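Local structure of putative S-adenosylmethionine-dependent methyltransferase (Bacteroides thetaiotaomicron, 1WYZ) at residues Thr26-Arg30 / Phe46-Asp51; Ser137-Tyr143 / Gln167-Glu173; Asn178-Ile182 / Lys225-Phe230. The protein probably transfers a methyl group from S-adenosylmethionine to a substrate that is not established. The contacts are given in a common frame with arbitrary orientation. Numbering follows the deposited sequence.

How the contacts relate
The chain first builds a parallel sheet with its helices, then a second, mixed sheet. Contact 1 belongs to the first part. It closes a loop that leaves helix 24-29, runs through strand 34-37 and returns along helix 40-50. Contact 2 pairs strands 138-143 and 168-173, closing the loop that contains helix 150-165. Contact 3 sets helix 178-188 against the start of strand 228-233. The three loops follow in series; none nests in or crosses another. Contacts 2 and 3 touch, chiefly through Phe171, and share the mixed sheet. The centre of contact 1 lies about 31 Å from that of contact 2 and 32 Å from that of contact 3, across the chain's centre.

Contact 1 of 3, residues Thr26-Arg30 / Phe46-Asp51; sequences TEIIR and FLKKVD
Residues 26-29 of one helix pack on residues 46-50, the last turn of helix 40-50. Ile29, Val50 and Asp51 lose the most surface. This is helix-helix packing beside the first, parallel sheet: Leu8 of strand 5-8 touches Ile29, and Leu17 of helix 17-20 touches Phe46 and Val50. The closest CA pairs are Thr26 with Val50 at 6.4 Å and Ile29 with Leu47 at 8.2 Å. Ile29 (chi1 m, chi2 t) points toward the second helix. Its CD1 lies 3.8 Å from Val50 CG1 and 4.3 Å from Phe46 CE2. Its CG2 lies 3.6 Å from Leu47 CD2. Val50 (chi1 t) also meets Thr26, whose CG2 is 3.5 Å from Val50 CG1. Asp51 is the first residue to leave helical geometry, with phi/psi -159/129. Its CA-to-CB bond points toward segment 26-30, chi1 t. An extended Arg30 (chi1 m, chi2 and chi3 t) reaches it, and Arg30 NE donates to Asp51 OD2 at 2.7 Å, N-H...O angle 162°. Asp51 OD1 is hydrogen-bonded to Glu53 N. The chemistry is thus divided: an apolar seam between the helices, and a salt bridge at its exposed border that pairs Arg30 with Asp51.

Contact 2 of 3, residues Ser137-Tyr143 / Gln167-Glu173; sequences SFAFHGY and QTQLFIE
Strands 138-143 and 168-173 run side by side and parallel, their axes 4.5 Å apart at closest and 20° from parallel. Phe138 pairs with Thr168, Ala139 with Gln169 and Phe140 with Leu170. The backbone hydrogen bonds are Thr168 N to Ser137 O (2.8 Å), Ala139 N to Thr168 O (2.8 Å), Leu170 N to Ala139 O (2.6 Å) and His141 N to Leu170 O (2.7 Å). The register then shifts. His141 has phi/psi -111/2 and Gly142 67/-120, and Gly142 O accepts from Ile172 N at 2.6 Å. Leu170 (chi1 m, chi2 p) fills the hollow beside Phe138 and Phe140 on the neighbouring strand. Its CD1 is 3.7 Å from Phe138 CB, and its CB is 4.1 Å from Phe140 CD1. Ile172 CG2 meets the edge of the Phe140 ring, 3.6 Å from CE1. The other arm of Ile172 lies over the Tyr143 face, a CH-pi contact with CG1 3.8 Å from the ring centroid. Helix 123-131 covers Phe138, Phe140 and Leu170. On the other face, Ala139 CB lies 3.2 Å from Gln167 OE1, and it also packs on Ala139 of the second subunit. Gln169 NE2 donates to Gln167 O (2.6 Å) and to Gln167 OE1 (3.0 Å), while Gln169 OE1 accepts from His141 NE2 (3.0 Å). Strand 138-143 pairs antiparallel with a strand of the second subunit, so the sheet continues across the dimer. With helix 150-165 as the connection, this is a classic beta-alpha-beta unit between adjacent parallel strands.

Contact 3 of 3, residues Asn178-Ile182 / Lys225-Phe230; sequences NHKMI and KIPCIF
This is a helix-on-sheet contact, where the first turn of helix 178-188 packs on the start of strand 228-233 in the mixed sheet. The axes of helix 178-182 and strand 228-230 come within 10.9 Å and run nearly parallel, at 15°. The nearest CA pairs are Asn178 with Pro227 at 7.4 Å and Ile182 with Phe230 at 9.0 Å. Phe230 (chi1 m, chi2 -62°) points toward the helix. Its CE2 lies 3.6 Å from Met181 CG, and its CE1 lies 4.0 Å from Ile182 CG2. Met181 is selenomethionine; its side chain (chi1 t, chi2 p) carries on to Phe171 of the neighbouring strand. Asn178 points toward the strand, beside the Phe230 ring, and is the residue most covered here. Its ND2 is hydrogen-bonded to Pro175 O. Lys225 NZ comes within 3.6 Å of Asn178 CG at the exposed border. Helix 178-182 thus lies along strand 228-230 and covers Phe230, as expected in the second alpha/beta domain of an RsmI-like methyltransferase.

Contact 1 of 3, residues Thr26-Arg30 / Phe46-Asp51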
loop_
_atom_site.group_PDB
_atom_site.type_symbol
_atom_site.label_atom_id
_atom_site.label_comp_id
_atom_site.label_asym_id
_atom_site.label_seq_id
_atom_site.Cartn_x
_atom_site.Cartn_y
_atom_site.Cartn_z
ATOM N N THR A 26 9.632 -6.922 15.012
ATOM C CA THR A 26 10.078 -6.779 16.393
ATOM C C THR A 26 11.527 -7.252 16.523
ATOM O O THR A 26 12.303 -6.712 17.313
ATOM C CB THR A 26 9.194 -7.599 17.376
ATOM O OG1 THR A 26 7.818 -7.471 17.009
ATOM C CG2 THR A 26 9.366 -7.093 18.815
ATOM N N GLU A 27 11.889 -8.264 15.743
ATOM C CA GLU A 27 13.244 -8.796 15.783
ATOM C C GLU A 27 14.266 -7.745 15.381
ATOM O O GLU A 27 15.277 -7.560 16.059
ATOM C CB GLU A 27 13.382 -10.005 14.852
ATOM C CG GLU A 27 12.682 -11.267 15.331
ATOM C CD GLU A 27 12.796 -12.390 14.317
ATOM O OE1 GLU A 27 13.933 -12.664 13.868
ATOM O OE2 GLU A 27 11.752 -12.992 13.970
ATOM N N ILE A 28 14.012 -7.051 14.277
ATOM C CA ILE A 28 14.968 -6.051 13.839
ATOM C C ILE A 28 14.891 -4.794 14.710
ATOM O O ILE A 28 15.894 -4.129 14.949
ATOM C CB ILE A 28 14.801 -5.712 12.314
ATOM C CG1 ILE A 28 13.569 -4.858 12.080
ATOM C CG2 ILE A 28 14.685 -6.991 11.492
ATOM C CD1 ILE A 28 13.796 -3.364 12.232
ATOM N N ILE A 29 13.712 -4.469 15.213
ATOM C CA ILE A 29 13.630 -3.293 16.063
ATOM C C ILE A 29 14.566 -3.461 17.263
ATOM O O ILE A 29 15.261 -2.523 17.651
ATOM C CB ILE A 29 12.205 -3.044 16.558
ATOM C CG1 ILE A 29 11.379 -2.439 15.412
ATOM C CG2 ILE A 29 12.241 -2.146 17.796
ATOM C CD1 ILE A 29 9.874 -2.403 15.657
ATOM N N ARG A 30 14.575 -4.665 17.836
ATOM C CA ARG A 30 15.430 -4.985 18.976
ATOM C C ARG A 30 16.891 -4.669 18.665
ATOM O O ARG A 30 17.698 -4.440 19.574
ATOM C CB ARG A 30 15.305 -6.469 19.333
ATOM C CG ARG A 30 14.009 -6.825 20.030
ATOM C CD ARG A 30 13.848 -8.318 20.199
ATOM N NE ARG A 30 12.559 -8.633 20.806
ATOM C CZ ARG A 30 11.868 -9.746 20.570
ATOM N NH1 ARG A 30 12.343 -10.663 19.733
ATOM N NH2 ARG A 30 10.695 -9.933 21.163
ATOM N N PHE A 46 5.737 3.947 21.443
ATOM C CA PHE A 46 5.586 2.822 20.530
ATOM C C PHE A 46 6.570 1.689 20.791
ATOM O O PHE A 46 6.173 0.527 20.884
ATOM C CB PHE A 46 5.755 3.288 19.089
ATOM C CG PHE A 46 5.845 2.162 18.104
ATOM C CD1 PHE A 46 4.711 1.435 17.758
ATOM C CD2 PHE A 46 7.065 1.830 17.508
ATOM C CE1 PHE A 46 4.791 0.385 16.822
ATOM C CE2 PHE A 46 7.149 0.791 16.579
ATOM C CZ PHE A 46 6.012 0.068 16.234
ATOM N N LEU A 47 7.855 2.020 20.885
ATOM C CA LEU A 47 8.868 0.996 21.116
ATOM C C LEU A 47 8.621 0.260 22.430
ATOM O O LEU A 47 9.064 -0.873 22.600
ATOM C CB LEU A 47 10.275 1.612 21.102
ATOM C CG LEU A 47 10.803 2.172 19.769
ATOM C CD1 LEU A 47 12.145 2.838 20.016
ATOM C CD2 LEU A 47 10.943 1.061 18.730
ATOM N N LYS A 48 7.909 0.906 23.353
ATOM C CA LYS A 48 7.592 0.299 24.644
ATOM C C LYS A 48 6.597 -0.824 24.419
ATOM O O LYS A 48 6.711 -1.900 25.008
ATOM C CB LYS A 48 6.983 1.334 25.600
ATOM C CG LYS A 48 7.958 1.956 26.612
ATOM C CD LYS A 48 8.267 1.022 27.791
ATOM C CE LYS A 48 9.616 0.322 27.656
ATOM N NZ LYS A 48 9.634 -0.716 26.595
ATOM N N LYS A 49 5.621 -0.562 23.559
ATOM C CA LYS A 49 4.593 -1.537 23.234
ATOM C C LYS A 49 5.190 -2.662 22.374
ATOM O O LYS A 49 4.690 -3.788 22.366
ATOM C CB LYS A 49 3.451 -0.832 22.499
ATOM C CG LYS A 49 2.051 -1.292 22.897
ATOM C CD LYS A 49 1.699 -2.660 22.323
ATOM C CE LYS A 49 0.211 -2.963 22.484
ATOM N NZ LYS A 49 -0.210 -4.140 21.667
ATOM N N VAL A 50 6.270 -2.352 21.663
ATOM C CA VAL A 50 6.937 -3.336 20.813
ATOM C C VAL A 50 7.731 -4.340 21.636
ATOM O O VAL A 50 7.735 -5.531 21.329
ATOM C CB VAL A 50 7.925 -2.675 19.841
ATOM C CG1 VAL A 50 8.554 -3.739 18.946
ATOM C CG2 VAL A 50 7.222 -1.613 19.025
ATOM N N ASP A 51 8.423 -3.848 22.662
ATOM C CA ASP A 51 9.236 -4.693 23.534
ATOM C C ASP A 51 9.489 -3.991 24.874
ATOM O O ASP A 51 9.919 -2.836 24.905
ATOM C CB ASP A 51 10.579 -5.004 22.863
ATOM C CG ASP A 51 11.321 -6.146 23.537
ATOM O OD1 ASP A 51 11.312 -6.205 24.783
ATOM O OD2 ASP A 51 11.914 -6.980 22.821
#

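Contact 2 of 3, residues Ser137-Tyr143 / Gln167-Glu173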
loop_
_atom_site.group_PDB
_atom_site.type_symbol
_atom_site.label_atom_id
_atom_site.label_comp_id
_atom_site.label_asym_id
_atom_site.label_seq_id
_atom_site.Cartn_x
_atom_site.Cartn_y
_atom_site.Cartn_z
ATOM N N SER A 137 -4.687 -0.499 -10.773
ATOM C CA SER A 137 -4.526 0.893 -11.196
ATOM C C SER A 137 -5.352 1.818 -10.286
ATOM O O SER A 137 -6.579 1.888 -10.403
ATOM C CB SER A 137 -4.943 1.084 -12.661
ATOM O OG SER A 137 -4.761 2.434 -13.072
ATOM N N PHE A 138 -4.670 2.515 -9.382
ATOM C CA PHE A 138 -5.317 3.433 -8.451
ATOM C C PHE A 138 -4.350 4.574 -8.159
ATOM O O PHE A 138 -3.149 4.452 -8.425
ATOM C CB PHE A 138 -5.677 2.696 -7.164
ATOM C CG PHE A 138 -4.492 2.098 -6.465
ATOM C CD1 PHE A 138 -3.696 2.877 -5.626
ATOM C CD2 PHE A 138 -4.169 0.747 -6.644
ATOM C CE1 PHE A 138 -2.592 2.319 -4.971
ATOM C CE2 PHE A 138 -3.075 0.190 -5.997
ATOM C CZ PHE A 138 -2.283 0.973 -5.158
ATOM N N ALA A 139 -4.870 5.666 -7.599
ATOM C CA ALA A 139 -4.065 6.847 -7.299
ATOM C C ALA A 139 -4.476 7.537 -5.990
ATOM O O ALA A 139 -5.663 7.800 -5.756
ATOM C CB ALA A 139 -4.182 7.827 -8.452
ATOM N N PHE A 140 -3.498 7.829 -5.140
ATOM C CA PHE A 140 -3.757 8.491 -3.864
ATOM C C PHE A 140 -3.413 9.982 -3.981
ATOM O O PHE A 140 -2.297 10.338 -4.383
ATOM C CB PHE A 140 -2.898 7.855 -2.763
ATOM C CG PHE A 140 -3.072 8.495 -1.408
ATOM C CD1 PHE A 140 -4.288 8.410 -0.737
ATOM C CD2 PHE A 140 -2.027 9.194 -0.811
ATOM C CE1 PHE A 140 -4.473 9.015 0.510
ATOM C CE2 PHE A 140 -2.196 9.807 0.444
ATOM C CZ PHE A 140 -3.426 9.712 1.098
ATOM N N HIS A 141 -4.353 10.847 -3.614
ATOM C CA HIS A 141 -4.126 12.284 -3.701
ATOM C C HIS A 141 -4.013 12.974 -2.339
ATOM O O HIS A 141 -3.856 14.187 -2.273
ATOM C CB HIS A 141 -5.251 12.927 -4.518
ATOM C CG HIS A 141 -5.424 12.334 -5.882
ATOM N ND1 HIS A 141 -4.733 12.787 -6.988
ATOM C CD2 HIS A 141 -6.205 11.320 -6.320
ATOM C CE1 HIS A 141 -5.084 12.080 -8.045
ATOM N NE2 HIS A 141 -5.976 11.182 -7.667
ATOM N N GLY A 142 -4.086 12.203 -1.255
ATOM C CA GLY A 142 -3.988 12.788 0.076
ATOM C C GLY A 142 -5.176 13.681 0.405
ATOM O O GLY A 142 -6.319 13.211 0.416
ATOM N N TYR A 143 -4.928 14.963 0.675
ATOM C CA TYR A 143 -6.024 15.892 0.985
ATOM C C TYR A 143 -6.373 16.694 -0.253
ATOM O O TYR A 143 -5.489 17.031 -1.029
ATOM C CB TYR A 143 -5.626 16.842 2.114
ATOM C CG TYR A 143 -5.514 16.166 3.453
ATOM C CD1 TYR A 143 -6.630 16.021 4.279
ATOM C CD2 TYR A 143 -4.302 15.638 3.886
ATOM C CE1 TYR A 143 -6.539 15.356 5.511
ATOM C CE2 TYR A 143 -4.197 14.968 5.115
ATOM C CZ TYR A 143 -5.317 14.827 5.920
ATOM O OH TYR A 143 -5.224 14.116 7.100
ATOM N N GLN A 167 -8.937 3.828 -13.470
ATOM C CA GLN A 167 -8.126 3.895 -12.269
ATOM C C GLN A 167 -8.825 4.413 -11.013
ATOM O O GLN A 167 -9.368 5.511 -10.983
ATOM C CB GLN A 167 -6.908 4.756 -12.549
ATOM C CG GLN A 167 -5.925 4.853 -11.416
ATOM C CD GLN A 167 -4.853 5.851 -11.744
ATOM O OE1 GLN A 167 -4.998 7.040 -11.476
ATOM N NE2 GLN A 167 -3.776 5.378 -12.360
ATOM N N THR A 168 -8.785 3.607 -9.968
ATOM C CA THR A 168 -9.370 3.974 -8.700
ATOM C C THR A 168 -8.735 5.281 -8.215
ATOM O O THR A 168 -7.520 5.466 -8.338
ATOM C CB THR A 168 -9.110 2.855 -7.676
ATOM O OG1 THR A 168 -9.607 1.623 -8.211
ATOM C CG2 THR A 168 -9.798 3.149 -6.333
ATOM N N GLN A 169 -9.546 6.191 -7.684
ATOM C CA GLN A 169 -9.017 7.461 -7.175
ATOM C C GLN A 169 -9.213 7.519 -5.655
ATOM O O GLN A 169 -10.324 7.316 -5.169
ATOM C CB GLN A 169 -9.727 8.638 -7.853
ATOM C CG GLN A 169 -9.644 8.629 -9.383
ATOM C CD GLN A 169 -8.208 8.625 -9.953
ATOM O OE1 GLN A 169 -7.400 9.521 -9.684
ATOM N NE2 GLN A 169 -7.903 7.608 -10.758
ATOM N N LEU A 170 -8.142 7.793 -4.910
ATOM C CA LEU A 170 -8.223 7.831 -3.447
ATOM C C LEU A 170 -7.789 9.146 -2.824
ATOM O O LEU A 170 -6.807 9.752 -3.257
ATOM C CB LEU A 170 -7.352 6.733 -2.808
ATOM C CG LEU A 170 -7.527 5.236 -3.040
ATOM C CD1 LEU A 170 -6.947 4.839 -4.390
ATOM C CD2 LEU A 170 -6.791 4.492 -1.935
ATOM N N PHE A 171 -8.504 9.561 -1.783
ATOM C CA PHE A 171 -8.180 10.785 -1.062
ATOM C C PHE A 171 -8.700 10.713 0.376
ATOM O O PHE A 171 -9.665 9.995 0.662
ATOM C CB PHE A 171 -8.741 12.011 -1.802
ATOM C CG PHE A 171 -10.212 11.926 -2.132
ATOM C CD1 PHE A 171 -11.178 12.384 -1.226
ATOM C CD2 PHE A 171 -10.636 11.429 -3.364
ATOM C CE1 PHE A 171 -12.543 12.356 -1.539
ATOM C CE2 PHE A 171 -12.011 11.396 -3.692
ATOM C CZ PHE A 171 -12.960 11.864 -2.768
ATOM N N ILE A 172 -8.051 11.434 1.286
ATOM C CA ILE A 172 -8.450 11.423 2.687
ATOM C C ILE A 172 -8.932 12.788 3.160
ATOM O O ILE A 172 -8.752 13.798 2.464
ATOM C CB ILE A 172 -7.294 10.974 3.591
ATOM C CG1 ILE A 172 -6.153 11.992 3.517
ATOM C CG2 ILE A 172 -6.814 9.588 3.166
ATOM C CD1 ILE A 172 -5.077 11.834 4.590
ATOM N N GLU A 173 -9.543 12.806 4.344
ATOM C CA GLU A 173 -10.086 14.034 4.920
ATOM C C GLU A 173 -9.921 14.138 6.426
ATOM O O GLU A 173 -9.963 13.134 7.138
ATOM C CB GLU A 173 -11.572 14.161 4.586
ATOM C CG GLU A 173 -11.876 15.267 3.591
ATOM C CD GLU A 173 -11.587 16.657 4.139
ATOM O OE1 GLU A 173 -10.523 16.860 4.767
ATOM O OE2 GLU A 173 -12.427 17.556 3.924
#

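Contact 3 of 3, residues Asn178-Ile182 / Lys225-Phe230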
loop_
_atom_site.group_PDB
_atom_site.type_symbol
_atom_site.label_atom_id
_atom_site.label_comp_id
_atom_site.label_asym_id
_atom_site.label_seq_id
_atom_site.Cartn_x
_atom_site.Cartn_y
_atom_site.Cartn_z
ATOM N N ASN A 178 -15.305 15.427 7.501
ATOM C CA ASN A 178 -15.902 14.232 6.904
ATOM C C ASN A 178 -17.280 14.360 6.270
ATOM O O ASN A 178 -17.448 14.112 5.076
ATOM C CB ASN A 178 -15.946 13.097 7.927
ATOM C CG ASN A 178 -14.804 12.124 7.765
ATOM O OD1 ASN A 178 -14.555 11.619 6.671
ATOM N ND2 ASN A 178 -14.101 11.850 8.859
ATOM N N HIS A 179 -18.270 14.731 7.070
ATOM C CA HIS A 179 -19.618 14.849 6.560
ATOM C C HIS A 179 -19.750 15.916 5.479
ATOM O O HIS A 179 -20.575 15.789 4.576
ATOM C CB HIS A 179 -20.596 15.128 7.699
ATOM C CG HIS A 179 -21.821 14.268 7.657
ATOM N ND1 HIS A 179 -21.821 12.952 8.067
ATOM C CD2 HIS A 179 -23.071 14.519 7.198
ATOM C CE1 HIS A 179 -23.017 12.429 7.862
ATOM N NE2 HIS A 179 -23.794 13.358 7.335
ATOM N N LYS A 180 -18.941 16.966 5.562
ATOM C CA LYS A 180 -19.014 18.014 4.553
ATOM C C LYS A 180 -18.479 17.497 3.220
ATOM O O LYS A 180 -18.882 17.965 2.153
ATOM C CB LYS A 180 -18.226 19.253 4.995
ATOM C CG LYS A 180 -18.373 20.449 4.047
ATOM C CD LYS A 180 -19.818 20.927 3.960
ATOM C CE LYS A 180 -19.960 22.115 3.017
ATOM N NZ LYS A 180 -19.664 21.748 1.604
HETATM N N MSE A 181 -17.575 16.524 3.291
HETATM C CA MSE A 181 -16.995 15.935 2.088
HETATM C C MSE A 181 -18.017 15.046 1.379
HETATM O O MSE A 181 -18.252 15.222 0.186
HETATM C CB MSE A 181 -15.742 15.124 2.428
HETATM C CG MSE A 181 -15.141 14.375 1.234
HETATM SE SE MSE A 181 -14.285 15.504 -0.113
HETATM C CE MSE A 181 -15.771 15.851 -1.284
ATOM N N ILE A 182 -18.637 14.109 2.098
ATOM C CA ILE A 182 -19.624 13.249 1.458
ATOM C C ILE A 182 -20.689 14.101 0.770
ATOM O O ILE A 182 -21.164 13.760 -0.316
ATOM C CB ILE A 182 -20.296 12.254 2.462
ATOM C CG1 ILE A 182 -20.897 13.009 3.654
ATOM C CG2 ILE A 182 -19.283 11.210 2.927
ATOM C CD1 ILE A 182 -22.293 13.543 3.415
ATOM N N LYS A 225 -16.550 13.665 14.547
ATOM C CA LYS A 225 -16.597 12.273 14.133
ATOM C C LYS A 225 -15.213 11.630 14.288
ATOM O O LYS A 225 -14.558 11.805 15.314
ATOM C CB LYS A 225 -17.075 12.188 12.681
ATOM C CG LYS A 225 -17.492 10.802 12.240
ATOM C CD LYS A 225 -17.668 10.761 10.743
ATOM C CE LYS A 225 -17.481 9.355 10.222
ATOM N NZ LYS A 225 -16.817 9.386 8.893
ATOM N N ILE A 226 -14.774 10.899 13.263
ATOM C CA ILE A 226 -13.476 10.212 13.262
ATOM C C ILE A 226 -13.062 9.856 11.820
ATOM O O ILE A 226 -13.901 9.439 11.020
ATOM C CB ILE A 226 -13.542 8.935 14.133
ATOM C CG1 ILE A 226 -13.266 9.298 15.599
ATOM C CG2 ILE A 226 -12.566 7.888 13.617
ATOM C CD1 ILE A 226 -11.874 9.898 15.934
ATOM N N PRO A 227 -11.753 9.970 11.496
ATOM C CA PRO A 227 -11.113 9.712 10.190
ATOM C C PRO A 227 -11.397 8.468 9.340
ATOM O O PRO A 227 -11.613 7.369 9.851
ATOM C CB PRO A 227 -9.625 9.854 10.505
ATOM C CG PRO A 227 -9.538 9.390 11.899
ATOM C CD PRO A 227 -10.717 10.096 12.538
ATOM N N CYS A 228 -11.361 8.674 8.021
ATOM C CA CYS A 228 -11.605 7.622 7.027
ATOM C C CYS A 228 -11.019 7.993 5.656
ATOM O O CYS A 228 -10.520 9.097 5.469
ATOM C CB CYS A 228 -13.107 7.382 6.875
ATOM S SG CYS A 228 -14.021 8.819 6.306
ATOM N N ILE A 229 -11.086 7.068 4.701
ATOM C CA ILE A 229 -10.566 7.309 3.351
ATOM C C ILE A 229 -11.696 7.169 2.344
ATOM O O ILE A 229 -12.665 6.457 2.606
ATOM C CB ILE A 229 -9.482 6.281 2.939
ATOM C CG1 ILE A 229 -8.291 6.343 3.888
ATOM C CG2 ILE A 229 -9.036 6.543 1.507
ATOM C CD1 ILE A 229 -8.524 5.704 5.252
ATOM N N PHE A 230 -11.567 7.820 1.190
ATOM C CA PHE A 230 -12.600 7.730 0.168
ATOM C C PHE A 230 -12.061 7.198 -1.157
ATOM O O PHE A 230 -10.957 7.545 -1.579
ATOM C CB PHE A 230 -13.249 9.097 -0.047
ATOM C CG PHE A 230 -13.972 9.621 1.162
ATOM C CD1 PHE A 230 -15.061 8.935 1.690
ATOM C CD2 PHE A 230 -13.553 10.799 1.791
ATOM C CE1 PHE A 230 -15.727 9.407 2.831
ATOM C CE2 PHE A 230 -14.213 11.286 2.938
ATOM C CZ PHE A 230 -15.300 10.584 3.451
#